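Local coordinates for protein D-alanyl-lipoteichoic acid synthetase (Streptococcus pneumoniae, PDB 3BMA) that probably takes part in adding D-alanine to lipoteichoic acid during cell wall biogenesis, as a membrane-associated member of the DltD family, at residues S17-T22 with P73-Q78; K27-K32 with N126-T131; G89-L94 with L282-K287; A120-F125 with Q152-V157. The protein carries 1 engineered substitution. All blocks are in the same frame, centred on the assembly; numbering follows the deposited sequence.

Contact 1: S17-T22 with P73-Q78; sequences SAVATT and PYLLGQ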
loop_
_atom_site.group_PDB
_atom_site.type_symbol
_atom_site.label_atom_id
_atom_site.label_comp_id
_atom_site.label_asym_id
_atom_site.label_seq_id
_atom_site.Cartn_x
_atom_site.Cartn_y
_atom_site.Cartn_z
ATOM N N SER C 17 -10.108 6.358 36.816
ATOM C CA SER C 17 -9.108 6.838 35.859
ATOM C C SER C 17 -8.804 8.318 36.056
ATOM O O SER C 17 -7.661 8.750 35.903
ATOM C CB SER C 17 -9.590 6.612 34.426
ATOM O OG SER C 17 -9.887 5.248 34.201
ATOM N N ALA C 18 -9.841 9.080 36.405
ATOM C CA ALA C 18 -9.756 10.528 36.580
ATOM C C ALA C 18 -8.809 10.953 37.691
ATOM O O ALA C 18 -8.179 12.004 37.600
ATOM C CB ALA C 18 -11.133 11.099 36.825
ATOM N N VAL C 19 -8.711 10.126 38.729
ATOM C CA VAL C 19 -7.911 10.447 39.911
ATOM C C VAL C 19 -6.733 9.489 40.135
ATOM O O VAL C 19 -6.047 9.580 41.155
ATOM C CB VAL C 19 -8.790 10.506 41.189
ATOM C CG1 VAL C 19 -9.887 11.545 41.037
ATOM C CG2 VAL C 19 -9.392 9.145 41.494
ATOM N N ALA C 20 -6.504 8.584 39.180
ATOM C CA ALA C 20 -5.436 7.577 39.285
ATOM C C ALA C 20 -4.036 8.182 39.286
ATOM O O ALA C 20 -3.152 7.701 40.000
ATOM C CB ALA C 20 -5.550 6.546 38.169
ATOM N N THR C 21 -3.858 9.244 38.498
ATOM C CA THR C 21 -2.560 9.904 38.282
ATOM C C THR C 21 -1.401 8.916 38.105
ATOM O O THR C 21 -0.386 8.991 38.802
ATOM C CB THR C 21 -2.232 10.974 39.373
ATOM O OG1 THR C 21 -2.316 10.393 40.681
ATOM C CG2 THR C 21 -3.186 12.159 39.277
ATOM N N THR C 22 -1.589 7.967 37.193
ATOM C CA THR C 22 -0.538 7.030 36.820
ATOM C C THR C 22 -0.002 7.453 35.464
ATOM O O THR C 22 -0.496 8.417 34.872
ATOM C CB THR C 22 -1.043 5.562 36.756
ATOM O OG1 THR C 22 -2.238 5.486 35.966
ATOM C CG2 THR C 22 -1.314 5.016 38.155
ATOM N N PRO C 73 -12.948 16.678 37.682
ATOM C CA PRO C 73 -11.632 16.812 37.054
ATOM C C PRO C 73 -11.100 15.474 36.537
ATOM O O PRO C 73 -11.250 14.455 37.211
ATOM C CB PRO C 73 -10.739 17.319 38.198
ATOM C CG PRO C 73 -11.677 17.744 39.292
ATOM C CD PRO C 73 -12.883 16.880 39.140
ATOM N N TYR C 74 -10.530 15.480 35.333
ATOM C CA TYR C 74 -9.694 14.375 34.870
ATOM C C TYR C 74 -8.251 14.844 34.962
ATOM O O TYR C 74 -7.802 15.656 34.157
ATOM C CB TYR C 74 -10.028 13.934 33.435
ATOM C CG TYR C 74 -9.469 12.556 33.104
ATOM C CD1 TYR C 74 -10.285 11.429 33.136
ATOM C CD2 TYR C 74 -8.118 12.378 32.787
ATOM C CE1 TYR C 74 -9.774 10.162 32.855
ATOM C CE2 TYR C 74 -7.597 11.116 32.509
ATOM C CZ TYR C 74 -8.431 10.014 32.543
ATOM O OH TYR C 74 -7.919 8.766 32.260
ATOM N N LEU C 75 -7.534 14.321 35.948
ATOM C CA LEU C 75 -6.192 14.797 36.255
ATOM C C LEU C 75 -5.167 14.241 35.272
ATOM O O LEU C 75 -4.888 13.040 35.250
ATOM C CB LEU C 75 -5.822 14.471 37.706
ATOM C CG LEU C 75 -6.867 14.827 38.778
ATOM C CD1 LEU C 75 -6.541 14.136 40.092
ATOM C CD2 LEU C 75 -7.019 16.333 38.967
ATOM N N LEU C 76 -4.628 15.135 34.450
ATOM C CA LEU C 76 -3.694 14.768 33.399
ATOM C C LEU C 76 -2.303 15.316 33.670
ATOM O O LEU C 76 -1.979 16.444 33.291
ATOM C CB LEU C 76 -4.203 15.259 32.043
ATOM C CG LEU C 76 -5.442 14.563 31.486
ATOM C CD1 LEU C 76 -6.176 15.477 30.526
ATOM C CD2 LEU C 76 -5.072 13.248 30.812
ATOM N N GLY C 77 -1.477 14.509 34.325
ATOM C CA GLY C 77 -0.096 14.884 34.570
ATOM C C GLY C 77 0.665 13.971 35.504
ATOM O O GLY C 77 0.079 13.290 36.348
ATOM N N GLN C 78 1.984 13.965 35.334
ATOM C CA GLN C 78 2.906 13.257 36.213
ATOM C C GLN C 78 4.181 14.087 36.372
ATOM O O GLN C 78 4.333 15.121 35.722
ATOM C CB GLN C 78 3.239 11.878 35.635
ATOM C CG GLN C 78 2.213 10.784 35.879
ATOM C CD GLN C 78 2.172 10.354 37.326
ATOM O OE1 GLN C 78 2.989 9.550 37.771
ATOM N NE2 GLN C 78 1.221 10.893 38.074
HETATM O O HOH W 1 -5.543 10.378 36.304
#
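The backbone of helix 11-18 ends against the strand at residues 73-76, and Leu-75 N donates to Ala-18 O at 2.9 Å, almost straight at 164° and in the plane of the carbonyl. Beside that bond a water ties the next turn of chain to the strand: it lies 2.7 Å from Ser-17 O and 2.9 Å from Leu-75 O, and accepts from Thr-21 N at 3.0 Å. Thr-21 takes a left-handed helical backbone conformation, which turns the chain a few residues past the helix end. Tyr-74 has CG anti to its backbone N (chi1 -163°), so its ring lies alongside the helix end. Ala-18 CA sits over one ring face, 3.9 Å from the centroid and shifted toward the rim, a CH-pi contact. In the SGNH-hydrolase-like fold expected for this family, strand 72-76 is the outermost on one side of the parallel sheet. Tyr-74 and Leu-76 bond through their backbones to strand 43-47 and just beyond it, while Leu-75 turns its N and O the other way, to the helix end and the water. Leu-75 points its side chain at the 17-22 chain, where Thr-21 CG2 runs alongside it, 3.8 Å from Leu-75 CB. Past the strand, Gln-78 bends at chi2 (-71°) and folds its amide back, so that NE2 donates to Gly-77 O at 3.2 Å, in the carbonyl plane and on a lone pair. The same NE2 comes to 2.6 Å from Thr-21 O, a tight approach whose angle is too poor for a hydrogen bond.

Contact 2: K27-K32 with N126-T131; sequences KERSQK and NGDQLT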
loop_
_atom_site.group_PDB
_atom_site.type_symbol
_atom_site.label_atom_id
_atom_site.label_comp_id
_atom_site.label_asym_id
_atom_site.label_seq_id
_atom_site.Cartn_x
_atom_site.Cartn_y
_atom_site.Cartn_z
ATOM N N LYS C 27 -0.730 8.757 29.419
ATOM C CA LYS C 27 -0.230 8.443 28.072
ATOM C C LYS C 27 -1.200 7.631 27.203
ATOM O O LYS C 27 -1.199 7.761 25.981
ATOM C CB LYS C 27 1.171 7.803 28.119
ATOM C CG LYS C 27 1.233 6.340 28.526
ATOM C CD LYS C 27 2.628 5.774 28.310
ATOM C CE LYS C 27 2.641 4.251 28.411
ATOM N NZ LYS C 27 2.305 3.745 29.776
ATOM N N GLU C 28 -2.022 6.798 27.833
ATOM C CA GLU C 28 -2.943 5.950 27.086
ATOM C C GLU C 28 -4.166 6.707 26.588
ATOM O O GLU C 28 -4.694 7.591 27.262
ATOM C CB GLU C 28 -3.362 4.716 27.895
ATOM C CG GLU C 28 -2.732 3.393 27.443
ATOM C CD GLU C 28 -1.245 3.290 27.729
ATOM O OE1 GLU C 28 -0.498 2.858 26.825
ATOM O OE2 GLU C 28 -0.823 3.630 28.855
ATOM N N ARG C 29 -4.581 6.334 25.383
ATOM C CA ARG C 29 -5.725 6.925 24.709
ATOM C C ARG C 29 -7.041 6.541 25.384
ATOM O O ARG C 29 -7.870 7.399 25.668
ATOM C CB ARG C 29 -5.732 6.449 23.258
ATOM C CG ARG C 29 -6.819 7.023 22.392
ATOM C CD ARG C 29 -6.777 6.366 21.037
ATOM N NE ARG C 29 -7.275 7.258 19.999
ATOM C CZ ARG C 29 -6.523 8.113 19.312
ATOM N NH1 ARG C 29 -7.089 8.878 18.392
ATOM N NH2 ARG C 29 -5.216 8.204 19.535
ATOM N N SER C 30 -7.205 5.242 25.637
ATOM C CA SER C 30 -8.466 4.654 26.100
ATOM C C SER C 30 -9.141 5.321 27.295
ATOM O O SER C 30 -10.272 5.781 27.170
ATOM C CB SER C 30 -8.300 3.156 26.364
ATOM O OG SER C 30 -9.550 2.551 26.650
ATOM N N GLN C 31 -8.447 5.375 28.430
ATOM C CA GLN C 31 -9.023 5.868 29.687
ATOM C C GLN C 31 -9.441 7.337 29.636
ATOM O O GLN C 31 -10.525 7.686 30.110
ATOM C CB GLN C 31 -8.065 5.625 30.858
ATOM C CG GLN C 31 -7.838 4.156 31.190
ATOM C CD GLN C 31 -6.826 3.955 32.308
ATOM O OE1 GLN C 31 -5.710 3.490 32.073
ATOM N NE2 GLN C 31 -7.211 4.309 33.529
ATOM N N LYS C 32 -8.600 8.188 29.050
ATOM C CA LYS C 32 -8.913 9.613 28.949
ATOM C C LYS C 32 -9.995 9.941 27.914
ATOM O O LYS C 32 -10.783 10.852 28.126
ATOM C CB LYS C 32 -7.654 10.477 28.768
ATOM C CG LYS C 32 -6.900 10.322 27.455
ATOM C CD LYS C 32 -5.526 10.965 27.562
ATOM C CE LYS C 32 -4.792 10.932 26.243
ATOM N NZ LYS C 32 -3.373 11.348 26.422
ATOM N N ASN C 126 4.171 7.777 23.940
ATOM C CA ASN C 126 4.078 6.467 23.298
ATOM C C ASN C 126 3.997 6.583 21.774
ATOM O O ASN C 126 3.993 7.692 21.242
ATOM C CB ASN C 126 2.916 5.634 23.876
ATOM C CG ASN C 126 1.544 6.255 23.635
ATOM O OD1 ASN C 126 1.390 7.207 22.869
ATOM N ND2 ASN C 126 0.530 5.697 24.287
ATOM N N GLY C 127 3.916 5.439 21.093
ATOM C CA GLY C 127 3.779 5.387 19.636
ATOM C C GLY C 127 2.445 5.855 19.091
ATOM O O GLY C 127 2.348 6.269 17.934
ATOM N N ASP C 128 1.410 5.785 19.924
ATOM C CA ASP C 128 0.088 6.292 19.556
ATOM C C ASP C 128 0.109 7.816 19.455
ATOM O O ASP C 128 -0.572 8.382 18.602
ATOM C CB ASP C 128 -0.978 5.809 20.551
ATOM C CG ASP C 128 -2.382 6.253 20.176
ATOM O OD1 ASP C 128 -2.717 6.330 18.971
ATOM O OD2 ASP C 128 -3.160 6.529 21.103
ATOM N N GLN C 129 0.909 8.467 20.303
ATOM C CA GLN C 129 1.108 9.920 20.248
ATOM C C GLN C 129 1.917 10.355 19.030
ATOM O O GLN C 129 1.655 11.413 18.461
ATOM C CB GLN C 129 1.796 10.421 21.513
ATOM C CG GLN C 129 0.868 10.559 22.703
ATOM C CD GLN C 129 1.606 10.783 23.999
ATOM O OE1 GLN C 129 2.624 11.474 24.032
ATOM N NE2 GLN C 129 1.095 10.202 25.083
ATOM N N LEU C 130 2.905 9.543 18.653
ATOM C CA LEU C 130 3.718 9.789 17.464
ATOM C C LEU C 130 2.837 9.821 16.218
ATOM O O LEU C 130 2.867 10.789 15.465
ATOM C CB LEU C 130 4.785 8.701 17.308
ATOM C CG LEU C 130 6.197 9.025 16.797
ATOM C CD1 LEU C 130 6.925 7.730 16.510
ATOM C CD2 LEU C 130 6.250 9.930 15.573
ATOM N N THR C 131 2.045 8.767 16.024
ATOM C CA THR C 131 1.204 8.630 14.830
ATOM C C THR C 131 0.041 9.624 14.790
ATOM O O THR C 131 -0.347 10.067 13.709
ATOM C CB THR C 131 0.685 7.188 14.643
ATOM O OG1 THR C 131 0.220 6.664 15.893
ATOM C CG2 THR C 131 1.778 6.290 14.090
HETATM O O HOH W 2 -2.600 5.068 23.488
#
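This is a polar contact between the starts of two helices, partly buried, where the turn joining helix 23-27 to helix 29-36 meets the first turn of helix 127-136. Its strongest direct link is a salt bridge: Arg-29 NH2 donates to Asp-128 OD2 at 3.1 Å. OD2 lies at the edge of the guanidinium, near its plane, and offers the lone pair on the side of the other oxygen, although the two flat groups are tilted by 53°. An extended arginine chain, with CG anti to the backbone N, carries the group across the acid at about a right angle; Arg-29 is modelled in two conformers, of which this is one. OD2 is held further by Gln-92 NE2 and by a water at 2.9 Å. That water also accepts from Arg-29 N at 3.0 Å and from Asn-126 ND2 at 3.3 Å, knitting the two helix starts together. Asn-126 is the N-cap of its helix: CG sits in the crowded position between N and the carbonyl carbon, which lets OD1 accept from Gln-129 N at 2.9 Å. Gln-129 stretches beyond CG to place NE2 near Lys-27 O, a weak bond of 3.5 Å; its better acceptor is Tyr-124 O. Lys-27 NZ turns away to Asp-24, with a weaker, 3.3 Å salt bridge to Glu-28 OE2. The negative acid near the N-terminal ends of both helices probably steadies their dipoles. Helix 174-194 packs Asn-187 and Ala-191 on Asp-128, Lys-32 lies against strand 72-76, and Leu-130 and Thr-131 meet Phe-194 and Phe-186 of the second subunit.

Contact 3: G89-L94 with L282-K287; sequences GMQQML and LTQFSK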
loop_
_atom_site.group_PDB
_atom_site.type_symbol
_atom_site.label_atom_id
_atom_site.label_comp_id
_atom_site.label_asym_id
_atom_site.label_seq_id
_atom_site.Cartn_x
_atom_site.Cartn_y
_atom_site.Cartn_z
ATOM N N GLY C 89 0.170 14.549 24.146
ATOM C CA GLY C 89 -0.981 13.892 24.769
ATOM C C GLY C 89 -2.314 14.379 24.224
ATOM O O GLY C 89 -3.259 13.594 24.120
ATOM N N MET C 90 -2.384 15.670 23.879
ATOM C CA MET C 90 -3.595 16.295 23.317
ATOM C C MET C 90 -3.966 15.713 21.956
ATOM O O MET C 90 -5.146 15.577 21.653
ATOM C CB MET C 90 -3.434 17.818 23.187
ATOM C CG MET C 90 -3.510 18.607 24.496
ATOM S SD MET C 90 -3.206 20.387 24.293
ATOM C CE MET C 90 -2.528 20.754 25.900
ATOM N N GLN C 91 -2.953 15.355 21.159
ATOM C CA GLN C 91 -3.123 14.783 19.810
ATOM C C GLN C 91 -3.966 13.503 19.774
ATOM O O GLN C 91 -4.509 13.144 18.731
ATOM C CB GLN C 91 -1.758 14.507 19.158
ATOM C CG GLN C 91 -0.776 15.683 19.145
ATOM C CD GLN C 91 -1.332 16.922 18.470
ATOM O OE1 GLN C 91 -1.863 16.861 17.361
ATOM N NE2 GLN C 91 -1.212 18.059 19.143
ATOM N N GLN C 92 -4.066 12.830 20.920
ATOM C CA GLN C 92 -4.886 11.632 21.087
ATOM C C GLN C 92 -6.358 11.936 21.380
ATOM O O GLN C 92 -7.204 11.042 21.306
ATOM C CB GLN C 92 -4.346 10.789 22.241
ATOM C CG GLN C 92 -2.964 10.210 22.049
ATOM C CD GLN C 92 -2.480 9.538 23.308
ATOM O OE1 GLN C 92 -2.068 10.204 24.253
ATOM N NE2 GLN C 92 -2.531 8.214 23.335
ATOM N N MET C 93 -6.658 13.184 21.733
ATOM C CA MET C 93 -7.991 13.544 22.226
ATOM C C MET C 93 -8.519 14.874 21.673
ATOM O O MET C 93 -9.273 15.575 22.348
ATOM C CB MET C 93 -8.018 13.540 23.766
ATOM C CG MET C 93 -6.897 14.334 24.427
ATOM S SD MET C 93 -7.069 14.402 26.221
ATOM C CE MET C 93 -5.583 15.276 26.654
ATOM N N LEU C 94 -8.136 15.192 20.436
ATOM C CA LEU C 94 -8.584 16.409 19.739
ATOM C C LEU C 94 -10.107 16.651 19.654
ATOM O O LEU C 94 -10.543 17.775 19.915
ATOM C CB LEU C 94 -7.927 16.523 18.352
ATOM C CG LEU C 94 -6.766 17.504 18.142
ATOM C CD1 LEU C 94 -5.901 17.680 19.378
ATOM C CD2 LEU C 94 -5.919 17.096 16.950
ATOM N N LEU C 282 -0.713 26.491 23.251
ATOM C CA LEU C 282 -1.585 27.642 22.980
ATOM C C LEU C 282 -2.158 27.620 21.571
ATOM O O LEU C 282 -3.325 27.966 21.376
ATOM C CB LEU C 282 -0.846 28.965 23.229
ATOM C CG LEU C 282 -0.273 29.196 24.635
ATOM C CD1 LEU C 282 0.449 30.527 24.723
ATOM C CD2 LEU C 282 -1.345 29.093 25.711
ATOM N N THR C 283 -1.331 27.203 20.607
ATOM C CA THR C 283 -1.755 27.011 19.216
ATOM C C THR C 283 -2.835 25.941 19.108
ATOM O O THR C 283 -3.826 26.126 18.397
ATOM C CB THR C 283 -0.564 26.637 18.304
ATOM O OG1 THR C 283 0.480 27.602 18.468
ATOM C CG2 THR C 283 -0.978 26.607 16.842
ATOM N N GLN C 284 -2.649 24.836 19.831
ATOM C CA GLN C 284 -3.640 23.765 19.866
ATOM C C GLN C 284 -4.947 24.234 20.507
ATOM O O GLN C 284 -6.032 23.881 20.042
ATOM C CB GLN C 284 -3.099 22.525 20.585
ATOM C CG GLN C 284 -3.888 21.255 20.276
ATOM C CD GLN C 284 -4.047 21.022 18.780
ATOM O OE1 GLN C 284 -3.063 20.843 18.058
ATOM N NE2 GLN C 284 -5.287 21.027 18.310
ATOM N N PHE C 285 -4.826 25.049 21.555
ATOM C CA PHE C 285 -5.979 25.662 22.218
ATOM C C PHE C 285 -6.766 26.584 21.282
ATOM O O PHE C 285 -7.993 26.650 21.354
ATOM C CB PHE C 285 -5.539 26.437 23.467
ATOM C CG PHE C 285 -5.215 25.566 24.659
ATOM C CD1 PHE C 285 -5.426 24.183 24.631
ATOM C CD2 PHE C 285 -4.735 26.140 25.834
ATOM C CE1 PHE C 285 -5.147 23.395 25.746
ATOM C CE2 PHE C 285 -4.454 25.358 26.954
ATOM C CZ PHE C 285 -4.654 23.984 26.908
ATOM N N SER C 286 -6.051 27.282 20.404
ATOM C CA SER C 286 -6.664 28.169 19.423
ATOM C C SER C 286 -7.364 27.401 18.303
ATOM O O SER C 286 -8.475 27.757 17.906
ATOM C CB SER C 286 -5.614 29.124 18.846
ATOM O OG SER C 286 -6.160 29.960 17.838
ATOM N N LYS C 287 -6.703 26.358 17.800
ATOM C CA LYS C 287 -7.240 25.515 16.730
ATOM C C LYS C 287 -8.471 24.736 17.182
ATOM O O LYS C 287 -9.424 24.581 16.419
ATOM C CB LYS C 287 -6.182 24.525 16.245
ATOM C CG LYS C 287 -5.064 25.118 15.405
ATOM C CD LYS C 287 -3.968 24.083 15.225
ATOM C CE LYS C 287 -2.915 24.547 14.245
ATOM N NZ LYS C 287 -1.945 23.459 13.948
#
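The Phe-285 ring is met obliquely by the end of Met-90, whose CE lies 3.7 Å from Phe-285 CE1; the amides of Gln-91 and Gln-284 are turned 73° apart. The first pair is a Met-aromatic contact: Met-90 SD is 5.0 Å from the ring centroid, 57° off the normal. It joins the last part of helix 83-90 to helix 274-287, two helices packed together in an alpha/beta fold built on a parallel sheet. Phe-285 also rests on Pro-292 and Phe-294 of strand 291-296, so the ring that receives the methionine also packs on the sheet. Met-90 reaches it with its CG beside the backbone N and the chain extended beyond (chi2 176°), and its side chain crosses that of Phe-285 at about a right angle. On the way SD slides past Gln-284 CG at 4.2 Å, the two chains running in opposite directions. Gln-284 gives up the most surface to this contact. Its CG is anti to the backbone N, and a bend at chi2 turns the amide toward the Gln-91 and Leu-94 side chains. Between those two, residues 90 to 93 form a type I turn, closed by Met-93 N donating to Met-90 O at 2.8 Å. Two side chains meet the Gln-284 amide: Leu-94 crosses it, CD1 to NE2 at 3.6 Å, and Gln-91, whose NE2 donates to Tyr-87 O, brings that nitrogen to 3.5 Å from Gln-284 OE1 without a hydrogen bond forming.

Contact 4: A120-F125 with Q152-V157; sequences AFQQYF and QQFPNV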
loop_
_atom_site.group_PDB
_atom_site.type_symbol
_atom_site.label_atom_id
_atom_site.label_comp_id
_atom_site.label_asym_id
_atom_site.label_seq_id
_atom_site.Cartn_x
_atom_site.Cartn_y
_atom_site.Cartn_z
ATOM N N ALA C 120 12.221 12.087 31.911
ATOM C CA ALA C 120 10.804 12.167 32.278
ATOM C C ALA C 120 9.881 12.066 31.061
ATOM O O ALA C 120 8.903 11.320 31.087
ATOM C CB ALA C 120 10.521 13.445 33.068
ATOM N N PHE C 121 10.208 12.809 30.002
ATOM C CA PHE C 121 9.447 12.810 28.739
ATOM C C PHE C 121 9.198 11.420 28.150
ATOM O O PHE C 121 8.090 11.135 27.698
ATOM C CB PHE C 121 10.162 13.681 27.696
ATOM C CG PHE C 121 9.382 13.888 26.417
ATOM C CD1 PHE C 121 8.547 14.989 26.273
ATOM C CD2 PHE C 121 9.502 13.000 25.345
ATOM C CE1 PHE C 121 7.824 15.189 25.101
ATOM C CE2 PHE C 121 8.786 13.196 24.167
ATOM C CZ PHE C 121 7.947 14.293 24.045
ATOM N N GLN C 122 10.239 10.584 28.155
ATOM C CA GLN C 122 10.243 9.238 27.569
ATOM C C GLN C 122 9.136 8.336 28.099
ATOM O O GLN C 122 8.633 7.465 27.383
ATOM C CB GLN C 122 11.580 8.556 27.863
ATOM C CG GLN C 122 12.749 9.045 27.042
ATOM C CD GLN C 122 14.093 8.567 27.566
ATOM O OE1 GLN C 122 15.118 8.738 26.907
ATOM N NE2 GLN C 122 14.095 7.962 28.752
ATOM N N GLN C 123 8.777 8.549 29.361
ATOM C CA GLN C 123 7.783 7.738 30.036
ATOM C C GLN C 123 6.360 8.021 29.566
ATOM O O GLN C 123 5.510 7.131 29.605
ATOM C CB GLN C 123 7.893 7.932 31.548
ATOM C CG GLN C 123 9.257 7.554 32.119
ATOM C CD GLN C 123 9.341 7.745 33.626
ATOM O OE1 GLN C 123 8.509 7.233 34.380
ATOM N NE2 GLN C 123 10.355 8.481 34.072
ATOM N N TYR C 124 6.105 9.245 29.106
ATOM C CA TYR C 124 4.735 9.679 28.817
ATOM C C TYR C 124 4.436 9.809 27.318
ATOM O O TYR C 124 3.299 10.070 26.923
ATOM C CB TYR C 124 4.403 10.981 29.567
ATOM C CG TYR C 124 4.949 11.050 30.987
ATOM C CD1 TYR C 124 4.662 10.053 31.924
ATOM C CD2 TYR C 124 5.741 12.124 31.395
ATOM C CE1 TYR C 124 5.170 10.112 33.215
ATOM C CE2 TYR C 124 6.246 12.198 32.688
ATOM C CZ TYR C 124 5.960 11.187 33.592
ATOM O OH TYR C 124 6.458 11.252 34.878
ATOM N N PHE C 125 5.460 9.617 26.491
ATOM C CA PHE C 125 5.307 9.629 25.042
ATOM C C PHE C 125 5.295 8.191 24.521
ATOM O O PHE C 125 6.282 7.462 24.669
ATOM C CB PHE C 125 6.443 10.436 24.406
ATOM C CG PHE C 125 6.309 10.630 22.916
ATOM C CD1 PHE C 125 5.425 11.567 22.399
ATOM C CD2 PHE C 125 7.085 9.893 22.036
ATOM C CE1 PHE C 125 5.304 11.754 21.030
ATOM C CE2 PHE C 125 6.978 10.075 20.662
ATOM C CZ PHE C 125 6.083 11.007 20.157
ATOM N N GLN C 152 15.428 16.132 18.746
ATOM C CA GLN C 152 16.354 16.472 19.820
ATOM C C GLN C 152 16.233 15.446 20.943
ATOM O O GLN C 152 17.237 15.032 21.525
ATOM C CB GLN C 152 16.067 17.873 20.359
ATOM C CG GLN C 152 16.663 19.004 19.537
ATOM C CD GLN C 152 16.130 20.373 19.933
ATOM O OE1 GLN C 152 15.553 20.546 21.007
ATOM N NE2 GLN C 152 16.320 21.354 19.057
ATOM N N GLN C 153 14.995 15.042 21.228
ATOM C CA GLN C 153 14.677 14.080 22.284
ATOM C C GLN C 153 15.075 12.665 21.884
ATOM O O GLN C 153 15.800 11.991 22.610
ATOM C CB GLN C 153 13.179 14.135 22.607
ATOM C CG GLN C 153 12.674 13.029 23.525
ATOM C CD GLN C 153 13.041 13.241 24.974
ATOM O OE1 GLN C 153 13.216 14.368 25.424
ATOM N NE2 GLN C 153 13.159 12.156 25.714
ATOM N N PHE C 154 14.574 12.218 20.734
ATOM C CA PHE C 154 14.909 10.907 20.194
ATOM C C PHE C 154 15.584 11.076 18.835
ATOM O O PHE C 154 14.894 11.109 17.812
ATOM C CB PHE C 154 13.658 10.052 19.990
ATOM C CG PHE C 154 12.753 9.950 21.188
ATOM C CD1 PHE C 154 11.452 10.448 21.128
ATOM C CD2 PHE C 154 13.170 9.314 22.350
ATOM C CE1 PHE C 154 10.595 10.333 22.212
ATOM C CE2 PHE C 154 12.315 9.197 23.445
ATOM C CZ PHE C 154 11.029 9.707 23.375
ATOM N N PRO C 155 16.929 11.167 18.809
ATOM C CA PRO C 155 17.666 11.285 17.541
ATOM C C PRO C 155 17.411 10.120 16.576
ATOM O O PRO C 155 17.392 10.321 15.360
ATOM C CB PRO C 155 19.132 11.313 17.986
ATOM C CG PRO C 155 19.090 11.775 19.401
ATOM C CD PRO C 155 17.840 11.177 19.968
ATOM N N ASN C 156 17.204 8.922 17.123
ATOM C CA ASN C 156 16.796 7.764 16.333
ATOM C C ASN C 156 15.350 7.353 16.628
ATOM O O ASN C 156 15.087 6.233 17.067
ATOM C CB ASN C 156 17.760 6.590 16.553
ATOM C CG ASN C 156 19.075 6.766 15.815
ATOM O OD1 ASN C 156 19.140 7.418 14.771
ATOM N ND2 ASN C 156 20.132 6.168 16.351
ATOM N N VAL C 157 14.425 8.275 16.376
ATOM C CA VAL C 157 12.992 8.062 16.604
ATOM C C VAL C 157 12.400 7.091 15.566
ATOM O O VAL C 157 12.958 6.915 14.480
ATOM C CB VAL C 157 12.227 9.441 16.632
ATOM C CG1 VAL C 157 12.129 10.081 15.239
ATOM C CG2 VAL C 157 10.858 9.330 17.295
#
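Phe-121 and Phe-125 both carry CG anti to the backbone N (chi1 -173° and -174°), which sends two rings, one turn apart, toward the end of helix 141-153. Phe-154, the first residue to leave that helix, has CG beside its backbone N instead, and its ring comes up against both. Its CE1 meets the two rings: it lies 3.9 Å from Phe-121 CE2, at the edge of that ring, and 3.5 Å from Phe-125 CD2. The Phe-125 and Phe-154 planes are 31° apart, an oblique meeting with centroids separated by 5.8 Å. Gln-122 adds its aliphatic part, CG reaching the edge of the Phe-154 ring at CE2, 3.6 Å away. Gln-153 has CG anti to its backbone N, over a face of the Phe-154 ring, and the bend at chi2 brings CD to 3.6 Å from Phe-121 CD2. Its amide is bonded to Tyr-116 OH and Pro-118 O. This aromatic cluster, with the two glutamine chains against it, joins the exit of helix 141-153 to helix 118-124. Phe-193 and Phe-197 of the second subunit also meet Phe-154, and helix 83-90 packs Leu-84, Asn-85 and Phe-88 on Phe-121.

Contacts 1 and 2 each touch all the others; contact 2 lies 14 Å from each, centre to centre. Toward contact 1 it sends Gln-31, whose NE2 lies 2.9 Å from Ser-17 OG, and Lys-32, which packs on Tyr-74 and Leu-76. Toward contact 3 the link is Gln-92, with OE1 2.8 Å from Lys-32 NZ and NE2 also serving the contact 2 acid. Toward contact 4, Gln-129 NE2 is 2.9 Å from Tyr-124 O. Contact 1 packs Leu-76 on Met-93 of contact 3 and Gln-78 on Tyr-124 of contact 4. Contacts 2 and 4 both meet the second subunit; contacts 3 and 4 do not touch, their nearest atoms being about 6 Å apart.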